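Local coordinates for austinoid biosynthesis clusters protein H (Emericella nidulans FGSC A4, PDB 5X9K) that takes part in the biosynthesis of the fungal meroterpenoids austinol and dehydroaustinol, as a homodimeric member of the trt14 isomerase family, at residues Ala106-Gly115 against Thr126-Glu136; Gly117-Glu125 against Trp156-Phe164. All coordinates share one frame; numbering follows the deposited sequence.

Contact 1 of 2, residues Ala106-Gly115 against Thr126-Glu136; sequences ARKVVLHIEG and TEYVYILQINE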
loop_
_atom_site.group_PDB
_atom_site.type_symbol
_atom_site.label_atom_id
_atom_site.label_comp_id
_atom_site.label_asym_id
_atom_site.label_seq_id
_atom_site.Cartn_x
_atom_site.Cartn_y
_atom_site.Cartn_z
ATOM N N ALA A 106 3.274 18.473 -2.731
ATOM C CA ALA A 106 4.204 17.605 -2.016
ATOM C C ALA A 106 5.208 16.886 -2.919
ATOM O O ALA A 106 6.098 16.211 -2.392
ATOM C CB ALA A 106 3.422 16.552 -1.231
ATOM N N ARG A 107 5.058 16.965 -4.238
ATOM C CA ARG A 107 5.921 16.253 -5.190
ATOM C C ARG A 107 5.798 14.738 -5.018
ATOM O O ARG A 107 6.790 14.012 -5.061
ATOM C CB ARG A 107 7.387 16.695 -5.063
ATOM C CG ARG A 107 7.565 18.215 -5.109
ATOM C CD ARG A 107 9.039 18.622 -5.225
ATOM N NE ARG A 107 9.840 18.033 -4.170
ATOM C CZ ARG A 107 9.861 18.481 -2.918
ATOM N NH1 ARG A 107 9.140 19.541 -2.582
ATOM N NH2 ARG A 107 10.607 17.881 -2.009
ATOM N N LYS A 108 4.569 14.257 -4.823
ATOM C CA LYS A 108 4.315 12.845 -4.551
ATOM C C LYS A 108 3.398 12.242 -5.607
ATOM O O LYS A 108 2.407 12.855 -6.027
ATOM C CB LYS A 108 3.714 12.658 -3.153
ATOM C CG LYS A 108 4.720 12.910 -2.037
ATOM C CD LYS A 108 4.131 12.611 -0.655
ATOM C CE LYS A 108 4.928 13.293 0.449
ATOM N NZ LYS A 108 5.393 12.332 1.486
ATOM N N VAL A 109 3.748 11.036 -6.041
ATOM C CA VAL A 109 2.970 10.275 -7.002
ATOM C C VAL A 109 2.643 8.943 -6.357
ATOM O O VAL A 109 3.548 8.242 -5.887
ATOM C CB VAL A 109 3.729 10.053 -8.318
ATOM C CG1 VAL A 109 2.898 9.199 -9.240
ATOM C CG2 VAL A 109 4.124 11.413 -8.982
ATOM N N VAL A 110 1.365 8.593 -6.339
ATOM C CA VAL A 110 0.896 7.341 -5.749
ATOM C C VAL A 110 0.464 6.417 -6.877
ATOM O O VAL A 110 -0.340 6.811 -7.735
ATOM C CB VAL A 110 -0.262 7.570 -4.765
ATOM C CG1 VAL A 110 -0.660 6.239 -4.118
ATOM C CG2 VAL A 110 0.158 8.552 -3.689
ATOM N N LEU A 111 0.978 5.183 -6.867
ATOM C CA LEU A 111 0.744 4.239 -7.953
ATOM C C LEU A 111 0.347 2.884 -7.401
ATOM O O LEU A 111 0.969 2.387 -6.460
ATOM C CB LEU A 111 1.992 4.063 -8.812
ATOM C CG LEU A 111 2.512 5.311 -9.520
ATOM C CD1 LEU A 111 3.893 5.064 -10.088
ATOM C CD2 LEU A 111 1.540 5.712 -10.627
ATOM N N HIS A 112 -0.675 2.282 -8.008
ATOM C CA HIS A 112 -1.002 0.883 -7.762
ATOM C C HIS A 112 -0.245 0.053 -8.800
ATOM O O HIS A 112 -0.566 0.085 -9.994
ATOM C CB HIS A 112 -2.517 0.680 -7.824
ATOM C CG HIS A 112 -2.954 -0.686 -7.422
ATOM N ND1 HIS A 112 -4.249 -1.128 -7.586
ATOM C CD2 HIS A 112 -2.272 -1.707 -6.850
ATOM C CE1 HIS A 112 -4.340 -2.370 -7.152
ATOM N NE2 HIS A 112 -3.156 -2.745 -6.695
ATOM N N ILE A 113 0.772 -0.685 -8.341
ATOM C CA ILE A 113 1.765 -1.329 -9.193
ATOM C C ILE A 113 1.571 -2.839 -9.185
ATOM O O ILE A 113 1.311 -3.435 -8.133
ATOM C CB ILE A 113 3.183 -0.987 -8.699
ATOM C CG1 ILE A 113 3.443 0.508 -8.830
ATOM C CG2 ILE A 113 4.247 -1.826 -9.437
ATOM C CD1 ILE A 113 3.712 0.916 -10.226
ATOM N N GLU A 114 1.765 -3.458 -10.350
ATOM C CA GLU A 114 1.888 -4.907 -10.489
ATOM C C GLU A 114 3.317 -5.248 -10.884
ATOM O O GLU A 114 3.874 -4.640 -11.801
ATOM C CB GLU A 114 0.922 -5.426 -11.554
ATOM C CG GLU A 114 -0.537 -5.402 -11.148
ATOM C CD GLU A 114 -1.435 -5.870 -12.275
ATOM O OE1 GLU A 114 -1.044 -5.689 -13.449
ATOM O OE2 GLU A 114 -2.517 -6.426 -11.981
ATOM N N GLY A 115 3.917 -6.217 -10.183
ATOM C CA GLY A 115 5.204 -6.777 -10.561
ATOM C C GLY A 115 5.025 -8.218 -11.010
ATOM O O GLY A 115 4.380 -9.009 -10.326
ATOM N N THR A 126 3.034 -10.168 -8.203
ATOM C CA THR A 126 2.729 -9.513 -6.949
ATOM C C THR A 126 2.202 -8.122 -7.272
ATOM O O THR A 126 2.075 -7.745 -8.442
ATOM C CB THR A 126 3.970 -9.489 -6.051
ATOM O OG1 THR A 126 3.589 -9.196 -4.700
ATOM C CG2 THR A 126 5.013 -8.471 -6.572
ATOM N N GLU A 127 1.851 -7.370 -6.236
ATOM C CA GLU A 127 1.439 -5.986 -6.421
ATOM C C GLU A 127 1.864 -5.149 -5.224
ATOM O O GLU A 127 2.246 -5.670 -4.177
ATOM C CB GLU A 127 -0.064 -5.867 -6.639
ATOM C CG GLU A 127 -0.874 -6.562 -5.582
ATOM C CD GLU A 127 -2.338 -6.627 -5.935
ATOM O OE1 GLU A 127 -2.956 -5.554 -6.126
ATOM O OE2 GLU A 127 -2.867 -7.761 -6.013
ATOM N N TYR A 128 1.781 -3.826 -5.399
ATOM C CA TYR A 128 2.210 -2.875 -4.385
ATOM C C TYR A 128 1.417 -1.587 -4.532
ATOM O O TYR A 128 0.833 -1.310 -5.579
ATOM C CB TYR A 128 3.695 -2.488 -4.499
ATOM C CG TYR A 128 4.662 -3.531 -4.984
ATOM C CD1 TYR A 128 5.589 -4.108 -4.107
ATOM C CD2 TYR A 128 4.691 -3.911 -6.321
ATOM C CE1 TYR A 128 6.495 -5.044 -4.559
ATOM C CE2 TYR A 128 5.585 -4.844 -6.767
ATOM C CZ TYR A 128 6.483 -5.403 -5.892
ATOM O OH TYR A 128 7.370 -6.334 -6.371
ATOM N N VAL A 129 1.440 -0.780 -3.477
ATOM C CA VAL A 129 1.217 0.654 -3.591
ATOM C C VAL A 129 2.578 1.317 -3.428
ATOM O O VAL A 129 3.270 1.093 -2.429
ATOM C CB VAL A 129 0.210 1.168 -2.554
ATOM C CG1 VAL A 129 0.023 2.681 -2.696
ATOM C CG2 VAL A 129 -1.144 0.449 -2.725
ATOM N N TYR A 130 2.984 2.089 -4.428
ATOM C CA TYR A 130 4.167 2.923 -4.308
ATOM C C TYR A 130 3.714 4.342 -4.022
ATOM O O TYR A 130 2.792 4.844 -4.670
ATOM C CB TYR A 130 4.996 2.920 -5.598
ATOM C CG TYR A 130 5.932 1.749 -5.804
ATOM C CD1 TYR A 130 5.930 0.648 -4.952
ATOM C CD2 TYR A 130 6.851 1.768 -6.853
ATOM C CE1 TYR A 130 6.825 -0.409 -5.151
ATOM C CE2 TYR A 130 7.716 0.735 -7.064
ATOM C CZ TYR A 130 7.711 -0.347 -6.221
ATOM O OH TYR A 130 8.603 -1.364 -6.453
ATOM N N ILE A 131 4.373 5.003 -3.080
ATOM C CA ILE A 131 4.260 6.461 -2.932
ATOM C C ILE A 131 5.649 7.043 -3.149
ATOM O O ILE A 131 6.543 6.853 -2.316
ATOM C CB ILE A 131 3.699 6.875 -1.566
ATOM C CG1 ILE A 131 2.297 6.294 -1.365
ATOM C CG2 ILE A 131 3.657 8.394 -1.467
ATOM C CD1 ILE A 131 1.720 6.522 0.023
ATOM N N LEU A 132 5.831 7.772 -4.250
ATOM C CA LEU A 132 7.141 8.286 -4.640
ATOM C C LEU A 132 7.153 9.796 -4.458
ATOM O O LEU A 132 6.314 10.496 -5.040
ATOM C CB LEU A 132 7.459 7.919 -6.089
ATOM C CG LEU A 132 7.315 6.420 -6.409
ATOM C CD1 LEU A 132 7.591 6.133 -7.870
ATOM C CD2 LEU A 132 8.235 5.607 -5.523
ATOM N N GLN A 133 8.095 10.285 -3.645
ATOM C CA GLN A 133 8.349 11.717 -3.489
ATOM C C GLN A 133 9.542 12.092 -4.359
ATOM O O GLN A 133 10.622 11.517 -4.209
ATOM C CB GLN A 133 8.639 12.075 -2.031
ATOM C CG GLN A 133 8.790 13.590 -1.737
ATOM C CD GLN A 133 9.060 13.860 -0.261
ATOM O OE1 GLN A 133 8.325 13.397 0.599
ATOM N NE2 GLN A 133 10.138 14.586 0.034
ATOM N N ILE A 134 9.350 13.065 -5.245
ATOM C CA ILE A 134 10.393 13.493 -6.172
ATOM C C ILE A 134 11.119 14.692 -5.569
ATOM O O ILE A 134 10.535 15.463 -4.798
ATOM C CB ILE A 134 9.778 13.824 -7.546
ATOM C CG1 ILE A 134 8.886 12.673 -8.031
ATOM C CG2 ILE A 134 10.853 14.163 -8.574
ATOM C CD1 ILE A 134 9.592 11.338 -8.017
ATOM N N ASN A 135 12.408 14.845 -5.891
ATOM C CA ASN A 135 13.142 15.992 -5.362
ATOM C C ASN A 135 12.647 17.290 -6.007
ATOM O O ASN A 135 11.844 17.288 -6.943
ATOM C CB ASN A 135 14.659 15.830 -5.544
ATOM C CG ASN A 135 15.090 15.641 -6.993
ATOM O OD1 ASN A 135 14.278 15.627 -7.908
ATOM N ND2 ASN A 135 16.401 15.493 -7.196
ATOM N N GLU A 136 13.125 18.421 -5.471
ATOM C CA GLU A 136 12.656 19.717 -5.967
ATOM C C GLU A 136 12.994 19.902 -7.439
ATOM O O GLU A 136 12.207 20.476 -8.197
ATOM C CB GLU A 136 13.258 20.853 -5.135
ATOM C CG GLU A 136 12.884 20.790 -3.656
ATOM C CD GLU A 136 13.600 21.839 -2.812
ATOM O OE1 GLU A 136 14.307 22.689 -3.390
ATOM O OE2 GLU A 136 13.454 21.810 -1.570
#
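The long antiparallel hairpin at the middle of the curved sheet pairs Val109, Leu111, Ile113 and Gly115 with Leu132, Tyr130, Tyr128 and Thr126 as hydrogen-bonded pairs, two backbone bonds to each, such as Leu132 N to Val109 O (2.8 Å). On the face carrying Leu111 and Leu132, apolar and aromatic side chains predominate, largely buried: Ile113 CG1 sits over a face of the Tyr130 ring, 4.1 Å from Tyr130 CG, while its CG2, anti to the backbone N, meets Tyr128 CD2 at 3.8 Å. Phe36 of helix 26-38 packs on Leu132, and Leu29 of the same helix meets Ile134 and Arg107 at the strand ends. The other face, with Val110 and Val129, meets the second subunit. There His112 NE2 donates to Glu127 OE1 (2.9 Å, 157° at the hydrogen), the oxygen lying in the ring plane and the carboxylate nearly coplanar with the imidazole. Phe61 and Phe145 of the second subunit meet the His112 ring edge-to-face. At the hairpin's open end Arg107 and Lys108 form a G1 bulge opposite Asp103, and Arg107 bends at chi3 (-55°) to bring NE to Ile134 O (2.7 Å); its NH2 makes a salt bridge with Glu142. Glu127 takes the ring N-H on OE1 and Ser63 N of the second subunit on OE2, which fixes its carboxylate and ties the imidazole to the dimer interface.

Contact 2 of 2, residues Gly117-Glu125 against Trp156-Phe164; sequences GDSLVGRFE and WGKKIEAHF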
loop_
_atom_site.group_PDB
_atom_site.type_symbol
_atom_site.label_atom_id
_atom_site.label_comp_id
_atom_site.label_asym_id
_atom_site.label_seq_id
_atom_site.Cartn_x
_atom_site.Cartn_y
_atom_site.Cartn_z
ATOM N N GLY A 117 7.163 -11.504 -13.282
ATOM C CA GLY A 117 8.382 -11.928 -13.942
ATOM C C GLY A 117 8.516 -13.429 -13.895
ATOM O O GLY A 117 7.774 -14.124 -13.197
ATOM N N ASP A 118 9.491 -13.913 -14.653
ATOM C CA ASP A 118 9.849 -15.321 -14.659
ATOM C C ASP A 118 11.111 -15.483 -13.828
ATOM O O ASP A 118 12.155 -14.912 -14.162
ATOM C CB ASP A 118 10.051 -15.815 -16.091
ATOM C CG ASP A 118 8.760 -15.799 -16.895
ATOM O OD1 ASP A 118 7.709 -16.221 -16.368
ATOM O OD2 ASP A 118 8.791 -15.349 -18.055
ATOM N N SER A 119 11.020 -16.242 -12.742
ATOM C CA SER A 119 12.141 -16.334 -11.826
ATOM C C SER A 119 12.677 -17.756 -11.770
ATOM O O SER A 119 12.074 -18.705 -12.276
ATOM C CB SER A 119 11.750 -15.878 -10.410
ATOM O OG SER A 119 11.144 -16.934 -9.705
ATOM N N LEU A 120 13.835 -17.863 -11.124
ATOM C CA LEU A 120 14.510 -19.108 -10.805
ATOM C C LEU A 120 13.547 -20.178 -10.300
ATOM O O LEU A 120 13.716 -21.365 -10.605
ATOM C CB LEU A 120 15.585 -18.816 -9.756
ATOM C CG LEU A 120 16.721 -19.788 -9.499
ATOM C CD1 LEU A 120 17.352 -20.221 -10.809
ATOM C CD2 LEU A 120 17.744 -19.092 -8.617
ATOM N N VAL A 121 12.538 -19.771 -9.527
ATOM C CA VAL A 121 11.605 -20.710 -8.907
ATOM C C VAL A 121 10.214 -20.511 -9.493
ATOM O O VAL A 121 9.204 -20.741 -8.819
ATOM C CB VAL A 121 11.588 -20.561 -7.372
ATOM C CG1 VAL A 121 12.940 -20.911 -6.793
ATOM C CG2 VAL A 121 11.195 -19.147 -6.968
ATOM N N GLY A 122 10.146 -20.098 -10.747
ATOM C CA GLY A 122 8.886 -20.050 -11.446
ATOM C C GLY A 122 8.286 -18.661 -11.496
ATOM O O GLY A 122 8.948 -17.651 -11.258
ATOM N N ARG A 123 6.993 -18.628 -11.814
ATOM C CA ARG A 123 6.289 -17.371 -12.033
ATOM C C ARG A 123 6.136 -16.593 -10.728
ATOM O O ARG A 123 5.793 -17.156 -9.683
ATOM C CB ARG A 123 4.915 -17.659 -12.640
ATOM C CG ARG A 123 4.181 -16.460 -13.155
ATOM C CD ARG A 123 4.840 -15.932 -14.417
ATOM N NE ARG A 123 4.131 -14.753 -14.884
ATOM C CZ ARG A 123 4.627 -13.862 -15.729
ATOM N NH1 ARG A 123 5.860 -13.998 -16.205
ATOM N NH2 ARG A 123 3.888 -12.822 -16.074
ATOM N N PHE A 124 6.398 -15.288 -10.791
ATOM C CA PHE A 124 6.160 -14.379 -9.674
ATOM C C PHE A 124 5.230 -13.283 -10.160
ATOM O O PHE A 124 5.510 -12.635 -11.173
ATOM C CB PHE A 124 7.464 -13.780 -9.149
ATOM C CG PHE A 124 7.289 -12.892 -7.942
ATOM C CD1 PHE A 124 6.632 -13.357 -6.811
ATOM C CD2 PHE A 124 7.811 -11.604 -7.932
ATOM C CE1 PHE A 124 6.492 -12.545 -5.702
ATOM C CE2 PHE A 124 7.676 -10.785 -6.839
ATOM C CZ PHE A 124 7.017 -11.245 -5.716
ATOM N N GLU A 125 4.109 -13.106 -9.466
ATOM C CA GLU A 125 3.184 -12.021 -9.751
ATOM C C GLU A 125 2.727 -11.440 -8.424
ATOM O O GLU A 125 2.108 -12.133 -7.612
ATOM C CB GLU A 125 1.989 -12.498 -10.580
ATOM C CG GLU A 125 2.408 -13.210 -11.868
ATOM C CD GLU A 125 1.251 -13.412 -12.830
ATOM O OE1 GLU A 125 0.101 -13.081 -12.467
ATOM O OE2 GLU A 125 1.499 -13.905 -13.948
ATOM N N TRP A 156 7.004 -16.381 -2.416
ATOM C CA TRP A 156 8.134 -16.460 -3.327
ATOM C C TRP A 156 9.450 -16.507 -2.563
ATOM O O TRP A 156 10.381 -17.223 -2.955
ATOM C CB TRP A 156 8.104 -15.267 -4.275
ATOM C CG TRP A 156 9.176 -15.304 -5.325
ATOM C CD1 TRP A 156 9.165 -16.029 -6.481
ATOM C CD2 TRP A 156 10.414 -14.578 -5.317
ATOM N NE1 TRP A 156 10.321 -15.795 -7.198
ATOM C CE2 TRP A 156 11.102 -14.915 -6.499
ATOM C CE3 TRP A 156 11.008 -13.679 -4.423
ATOM C CZ2 TRP A 156 12.351 -14.387 -6.809
ATOM C CZ3 TRP A 156 12.244 -13.163 -4.731
ATOM C CH2 TRP A 156 12.901 -13.513 -5.918
ATOM N N GLY A 157 9.552 -15.739 -1.472
ATOM C CA GLY A 157 10.765 -15.774 -0.672
ATOM C C GLY A 157 11.030 -17.149 -0.090
ATOM O O GLY A 157 12.180 -17.590 -0.001
ATOM N N LYS A 158 9.964 -17.846 0.301
ATOM C CA LYS A 158 10.118 -19.202 0.814
ATOM C C LYS A 158 10.596 -20.154 -0.278
ATOM O O LYS A 158 11.446 -21.016 -0.028
ATOM C CB LYS A 158 8.803 -19.690 1.406
ATOM C CG LYS A 158 8.379 -19.005 2.702
ATOM C CD LYS A 158 7.426 -19.907 3.493
ATOM C CE LYS A 158 6.528 -19.128 4.459
ATOM N NZ LYS A 158 7.229 -18.625 5.681
ATOM N N LYS A 159 10.051 -20.022 -1.492
ATOM C CA LYS A 159 10.512 -20.851 -2.601
ATOM C C LYS A 159 11.991 -20.621 -2.888
ATOM O O LYS A 159 12.737 -21.579 -3.130
ATOM C CB LYS A 159 9.664 -20.589 -3.845
ATOM C CG LYS A 159 8.198 -20.999 -3.700
ATOM C CD LYS A 159 7.396 -20.748 -4.970
ATOM C CE LYS A 159 7.929 -21.543 -6.152
ATOM N NZ LYS A 159 7.945 -23.010 -5.885
ATOM N N ILE A 160 12.438 -19.356 -2.861
ATOM C CA ILE A 160 13.857 -19.058 -3.072
ATOM C C ILE A 160 14.715 -19.728 -2.006
ATOM O O ILE A 160 15.787 -20.272 -2.301
ATOM C CB ILE A 160 14.092 -17.536 -3.106
ATOM C CG1 ILE A 160 13.494 -16.928 -4.375
ATOM C CG2 ILE A 160 15.573 -17.216 -3.040
ATOM C CD1 ILE A 160 14.170 -17.402 -5.657
ATOM N N GLU A 161 14.259 -19.710 -0.754
ATOM C CA GLU A 161 15.009 -20.378 0.311
ATOM C C GLU A 161 15.030 -21.892 0.127
ATOM O O GLU A 161 16.079 -22.528 0.290
ATOM C CB GLU A 161 14.418 -20.026 1.681
ATOM C CG GLU A 161 14.780 -18.637 2.189
ATOM C CD GLU A 161 16.163 -18.583 2.817
ATOM O OE1 GLU A 161 16.769 -19.657 3.012
ATOM O OE2 GLU A 161 16.639 -17.465 3.121
ATOM N N ALA A 162 13.877 -22.494 -0.177
ATOM C CA ALA A 162 13.849 -23.935 -0.400
ATOM C C ALA A 162 14.710 -24.329 -1.596
ATOM O O ALA A 162 15.332 -25.403 -1.597
ATOM C CB ALA A 162 12.405 -24.407 -0.598
ATOM N N HIS A 163 14.745 -23.474 -2.621
ATOM C CA HIS A 163 15.567 -23.724 -3.798
ATOM C C HIS A 163 17.045 -23.769 -3.431
ATOM O O HIS A 163 17.746 -24.741 -3.738
ATOM C CB HIS A 163 15.298 -22.640 -4.845
ATOM C CG HIS A 163 16.049 -22.831 -6.128
ATOM N ND1 HIS A 163 15.496 -23.446 -7.232
ATOM C CD2 HIS A 163 17.310 -22.486 -6.483
ATOM C CE1 HIS A 163 16.385 -23.474 -8.209
ATOM N NE2 HIS A 163 17.495 -22.903 -7.779
ATOM N N PHE A 164 17.534 -22.723 -2.757
ATOM C CA PHE A 164 18.938 -22.685 -2.369
ATOM C C PHE A 164 19.270 -23.749 -1.337
ATOM O O PHE A 164 20.373 -24.304 -1.360
ATOM C CB PHE A 164 19.305 -21.300 -1.840
ATOM C CG PHE A 164 19.719 -20.345 -2.915
ATOM C CD1 PHE A 164 18.831 -19.990 -3.919
ATOM C CD2 PHE A 164 21.001 -19.816 -2.936
ATOM C CE1 PHE A 164 19.209 -19.119 -4.923
ATOM C CE2 PHE A 164 21.387 -18.941 -3.932
ATOM C CZ PHE A 164 20.490 -18.592 -4.929
#
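A single hydrogen bond joins the turn to the helix: Trp156 NE1 donates to Ser119 OG at 2.9 Å, almost straight (175°) and in the indole plane. Serine suits the spot because its short hydroxyl also donates to Gly122 O and accepts from Val121 N, an ST turn, leaving OG held by three bonds. Aromatic contact comes next. Phe124 approaches one indole face obliquely, its CD1 3.5 Å from Trp156 CG, with the planes at 35°, while Ile160 CG1, one helical turn on, sits over the rim of the opposite face. The type I turn from Ser119 to Gly122 ends the hairpin of strands 108-119 and 122-134, and helix 150-167, the C-terminal helix, lies against this tip. Apolar packing follows from the turn's two central residues. With Val121 chi1 at -64°, CG2 falls between the backbone N and the carbonyl carbon and faces Trp156 and Ile160, 3.7 Å from Ile160 CD1; it also meets Lys159 CB at 3.8 Å, and CG1 meets His163 CB at 3.5 Å. Leu120 places CG over a face of the His163 imidazole, a CH-pi contact 4.0 Å from the ring centroid, and its CD2 touches Phe164 CE1. Separately, the bent chain of Lys159 brings CE to Val121 O at 3.1 Å, a close carbon-to-carbonyl contact rather than a hydrogen bond.

From the N terminus, the chain first passes through helix 26-38, helix 73-86 and strand 87-94 before entering strand 108-119. Contact 1 closes the shorter loop: residues 106-115 run out, the chain turns at Ser119 to Gly122, and it returns as 126-136, zipping the hairpin along its base and middle. Contact 2 begins inside that loop, at the tip 117-125, and ends beyond it, 31 residues further on, in helix 150-167, after strand 141-148 has been laid down beside the hairpin. The segments therefore alternate and the two contacts cross. Their centres lie about 25 Å apart, on opposite sides of the chain's centre: contact 1 joins the hairpin's strands, and contact 2 ties its tip to the C-terminal helix.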